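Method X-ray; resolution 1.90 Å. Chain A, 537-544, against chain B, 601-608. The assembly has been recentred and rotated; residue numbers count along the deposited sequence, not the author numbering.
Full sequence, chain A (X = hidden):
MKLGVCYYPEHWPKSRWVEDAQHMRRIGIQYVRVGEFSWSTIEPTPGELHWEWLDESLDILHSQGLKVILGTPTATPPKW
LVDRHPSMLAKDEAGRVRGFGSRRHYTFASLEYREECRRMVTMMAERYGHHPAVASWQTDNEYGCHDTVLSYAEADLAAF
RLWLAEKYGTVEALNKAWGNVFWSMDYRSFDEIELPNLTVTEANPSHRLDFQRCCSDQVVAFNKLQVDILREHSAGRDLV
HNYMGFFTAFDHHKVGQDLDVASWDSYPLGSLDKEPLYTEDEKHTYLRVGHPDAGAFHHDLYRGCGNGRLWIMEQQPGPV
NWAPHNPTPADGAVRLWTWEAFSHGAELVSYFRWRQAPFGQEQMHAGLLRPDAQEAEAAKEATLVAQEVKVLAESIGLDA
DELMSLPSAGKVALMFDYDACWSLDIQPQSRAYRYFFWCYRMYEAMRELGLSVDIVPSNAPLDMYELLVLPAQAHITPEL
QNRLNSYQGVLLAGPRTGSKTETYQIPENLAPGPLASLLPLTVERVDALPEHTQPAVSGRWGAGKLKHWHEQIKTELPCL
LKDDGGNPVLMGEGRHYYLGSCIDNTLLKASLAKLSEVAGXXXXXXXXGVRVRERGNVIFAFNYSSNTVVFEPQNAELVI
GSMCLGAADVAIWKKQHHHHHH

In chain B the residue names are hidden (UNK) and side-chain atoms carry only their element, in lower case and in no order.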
# COMPACT_ATOMS: atom_id res chain seq x y z
N VAL A 537 17.82 15.90 -10.66
CA VAL A 537 18.76 17.01 -10.66
C VAL A 537 20.02 16.57 -9.91
O VAL A 537 19.93 15.86 -8.91
CB VAL A 537 18.13 18.25 -10.00
CG1 VAL A 537 19.13 19.40 -9.90
CG2 VAL A 537 16.90 18.69 -10.78
N SER A 538 21.18 17.01 -10.40
CA SER A 538 22.47 16.75 -9.77
C SER A 538 23.36 17.97 -10.02
O SER A 538 22.89 18.96 -10.58
CB SER A 538 23.09 15.47 -10.33
OG SER A 538 23.31 15.57 -11.72
N GLY A 539 24.63 17.93 -9.60
CA GLY A 539 25.54 19.05 -9.84
C GLY A 539 26.38 19.43 -8.65
O GLY A 539 26.35 18.76 -7.61
N ARG A 540 27.15 20.50 -8.81
CA ARG A 540 28.02 21.04 -7.76
C ARG A 540 27.35 21.22 -6.41
O ARG A 540 27.98 20.96 -5.39
CB ARG A 540 28.57 22.41 -8.16
CG ARG A 540 29.70 22.36 -9.16
CD ARG A 540 31.03 22.08 -8.48
NE ARG A 540 31.99 21.62 -9.47
CZ ARG A 540 33.02 20.81 -9.24
NH1 ARG A 540 33.27 20.33 -8.02
NH2 ARG A 540 33.81 20.46 -10.26
N TRP A 541 26.11 21.70 -6.39
CA TRP A 541 25.46 22.11 -5.14
C TRP A 541 24.50 21.11 -4.50
O TRP A 541 24.08 21.33 -3.36
CB TRP A 541 24.76 23.46 -5.31
CG TRP A 541 25.68 24.64 -5.34
CD1 TRP A 541 27.05 24.64 -5.21
CD2 TRP A 541 25.30 26.00 -5.46
NE1 TRP A 541 27.53 25.92 -5.26
CE2 TRP A 541 26.48 26.78 -5.42
CE3 TRP A 541 24.07 26.65 -5.61
CZ2 TRP A 541 26.46 28.16 -5.54
CZ3 TRP A 541 24.05 28.03 -5.72
CH2 TRP A 541 25.24 28.77 -5.68
N GLY A 542 24.15 20.03 -5.19
CA GLY A 542 23.27 19.03 -4.59
C GLY A 542 22.61 18.12 -5.59
O GLY A 542 22.85 18.21 -6.80
N ALA A 543 21.76 17.24 -5.05
CA ALA A 543 20.94 16.33 -5.84
C ALA A 543 19.51 16.30 -5.30
O ALA A 543 19.26 16.55 -4.12
CB ALA A 543 21.53 14.93 -5.79
N GLY A 544 18.58 15.99 -6.18
CA GLY A 544 17.17 15.98 -5.85
C GLY A 544 16.34 15.91 -7.12
O GLY A 544 16.76 15.29 -8.10
N UNK B 601 39.42 20.46 -0.86
CA UNK B 601 39.05 19.53 -1.92
C UNK B 601 37.68 19.88 -2.48
O UNK B 601 36.79 20.31 -1.74
c UNK B 601 41.50 17.68 -1.48
c UNK B 601 40.25 17.59 -0.61
c UNK B 601 39.02 18.10 -1.38
c UNK B 601 40.02 16.17 -0.12
N UNK B 602 37.50 19.70 -3.78
CA UNK B 602 36.21 19.94 -4.41
C UNK B 602 35.30 18.70 -4.32
O UNK B 602 35.78 17.57 -4.23
c UNK B 602 36.39 20.38 -5.86
o UNK B 602 37.01 19.36 -6.62
N UNK B 603 34.00 18.94 -4.37
CA UNK B 603 33.01 17.88 -4.43
C UNK B 603 31.95 18.21 -5.49
O UNK B 603 31.78 19.38 -5.88
c UNK B 603 32.33 17.63 -3.07
c UNK B 603 33.34 17.16 -2.04
o UNK B 603 31.69 18.83 -2.60
N UNK B 604 31.25 17.18 -5.93
CA UNK B 604 30.24 17.27 -6.97
C UNK B 604 29.24 16.14 -6.73
O UNK B 604 29.64 14.99 -6.69
o UNK B 604 27.43 18.28 -12.73
c UNK B 604 28.14 16.78 -11.00
c UNK B 604 28.99 16.51 -9.93
c UNK B 604 30.89 17.12 -8.36
c UNK B 604 30.07 18.63 -10.23
c UNK B 604 29.23 18.91 -11.29
c UNK B 604 29.97 17.42 -9.52
c UNK B 604 28.27 17.99 -11.68
N UNK B 605 27.95 16.48 -6.57
CA UNK B 605 26.91 15.47 -6.43
C UNK B 605 26.65 14.88 -7.81
O UNK B 605 25.92 15.47 -8.62
c UNK B 605 26.36 17.60 -2.42
o UNK B 605 25.59 17.02 -0.22
c UNK B 605 26.36 17.36 -3.80
c UNK B 605 25.62 16.06 -5.86
c UNK B 605 25.60 16.79 -1.59
c UNK B 605 24.86 15.52 -3.50
c UNK B 605 25.62 16.31 -4.36
c UNK B 605 24.85 15.75 -2.12
N UNK B 606 27.28 13.74 -8.09
CA UNK B 606 27.14 13.08 -9.39
C UNK B 606 25.72 12.57 -9.60
O UNK B 606 25.01 12.33 -8.62
c UNK B 606 30.45 10.99 -9.33
c UNK B 606 29.62 12.25 -9.57
c UNK B 606 28.12 11.90 -9.51
c UNK B 606 29.99 12.87 -10.90
N UNK B 607 25.31 12.39 -10.88
CA UNK B 607 24.03 11.74 -11.16
C UNK B 607 23.97 10.33 -10.58
O UNK B 607 25.02 9.72 -10.33
c UNK B 607 23.98 11.69 -12.70
c UNK B 607 26.01 12.80 -12.11
c UNK B 607 24.97 12.71 -13.17
N UNK B 608 22.75 9.82 -10.36
CA UNK B 608 22.55 8.50 -9.79
C UNK B 608 23.19 7.43 -10.67
O UNK B 608 22.98 7.42 -11.89
c UNK B 608 18.12 9.20 -7.39
c UNK B 608 21.07 8.16 -9.65
n UNK B 608 18.54 9.08 -5.96
c UNK B 608 20.34 8.93 -8.56
c UNK B 608 18.95 8.34 -8.33
O HOH W 1 25.42 16.53 -13.16
O HOH W 2 26.80 21.44 -11.63
O HOH W 3 29.14 19.74 -3.22
O HOH W 4 34.82 17.71 -7.97

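Position 601 of chain B carries four side-chain carbons, forked at the second, and stays out of reach of the chain A stretch. A fork beyond the first carbon identifies Leu B601, on which this contact sets no demand.

Position 602 has one carbon followed by one oxygen, and that carbon, CB, lies 3.8 Å from NH1 of Arg A540. So short a hydroxyl side chain can only be Ser B602. A water joins the two polar groups, 3.1 Å from OG of Ser B602 and 3.0 Å from NH1 of Arg A540, from which it accepts. A small polar group suits this exposed position.

At 603 one carbon bears both an oxygen and a carbon, the CA-to-CB bond points away from the chain A stretch, and the backbone O receives a weak hydrogen bond from NH1 of Arg A540 (2.8 Å, bent to 129°), near the plane of the guanidinium. This is Thr B603. Although its CA-to-CB bond points away, its hydroxyl still has a route across: a water lies 2.8 Å from OG1 of Thr B603 and donates to O of Arg A540 at 2.7 Å.

Position 604 shows one carbon and then a six-carbon ring bearing an oxygen, with CA of Gly A539 over one face of the ring; hence Tyr B604. The flat ring lets the backbone of chain A pack closely, CA of Gly A539 standing 3.9 Å from the centroid of the Tyr B604 ring in a CH-pi contact. CD2 of Tyr B604 also lies over a face of the Arg A540 guanidinium, 3.6 Å from NE of Arg A540. The phenol oxygen reaches a water 2.7 Å from OH of Tyr B604 and equally 2.7 Å from OG of Ser A538.

Position 605 repeats the pattern of one carbon and a six-carbon ring with an oxygen, now with CA-to-CB directed toward chain A and CA of Gly A542 over one ring face, so it is Tyr B605. That CA of Gly A542 sits 3.8 Å from the centroid of the Tyr B605 ring, while CB of Ala A543 approaches CD2 of Tyr B605 at 4.1 Å. The backbone angles of Gly A542 (161/-177) by themselves call for glycine.

Four carbons forked at the second return at 606, where the CA-to-CB bond points away from the chain A stretch: Leu B606, an apolar side chain in a buried place.

At 607 three carbons close a ring onto the backbone N, and one of them packs 3.6 Å from OG of Ser A538. This is Pro B607; lacking an amide hydrogen costs it no bond to the chain A stretch.

Position 608 ends the stretch with four carbons in a row and a nitrogen: Lys B608, a charged chain suited to an exposed position, out of contact.

The contact centres on a single antiparallel bridge. N of Gly A539 donates to O of Tyr B605 (2.9 Å), and N of Tyr B605 returns a bond to O of Gly A539 (3.0 Å). Tyr B604 covers CA of Gly A539, a member of the pair, and Tyr B605 covers CA of Gly A542. Waters also join Ser A538 to Tyr B604, and Arg A540 to Ser B602 and Thr B603.

Chain B, residues 601-608: LSTYYLPK
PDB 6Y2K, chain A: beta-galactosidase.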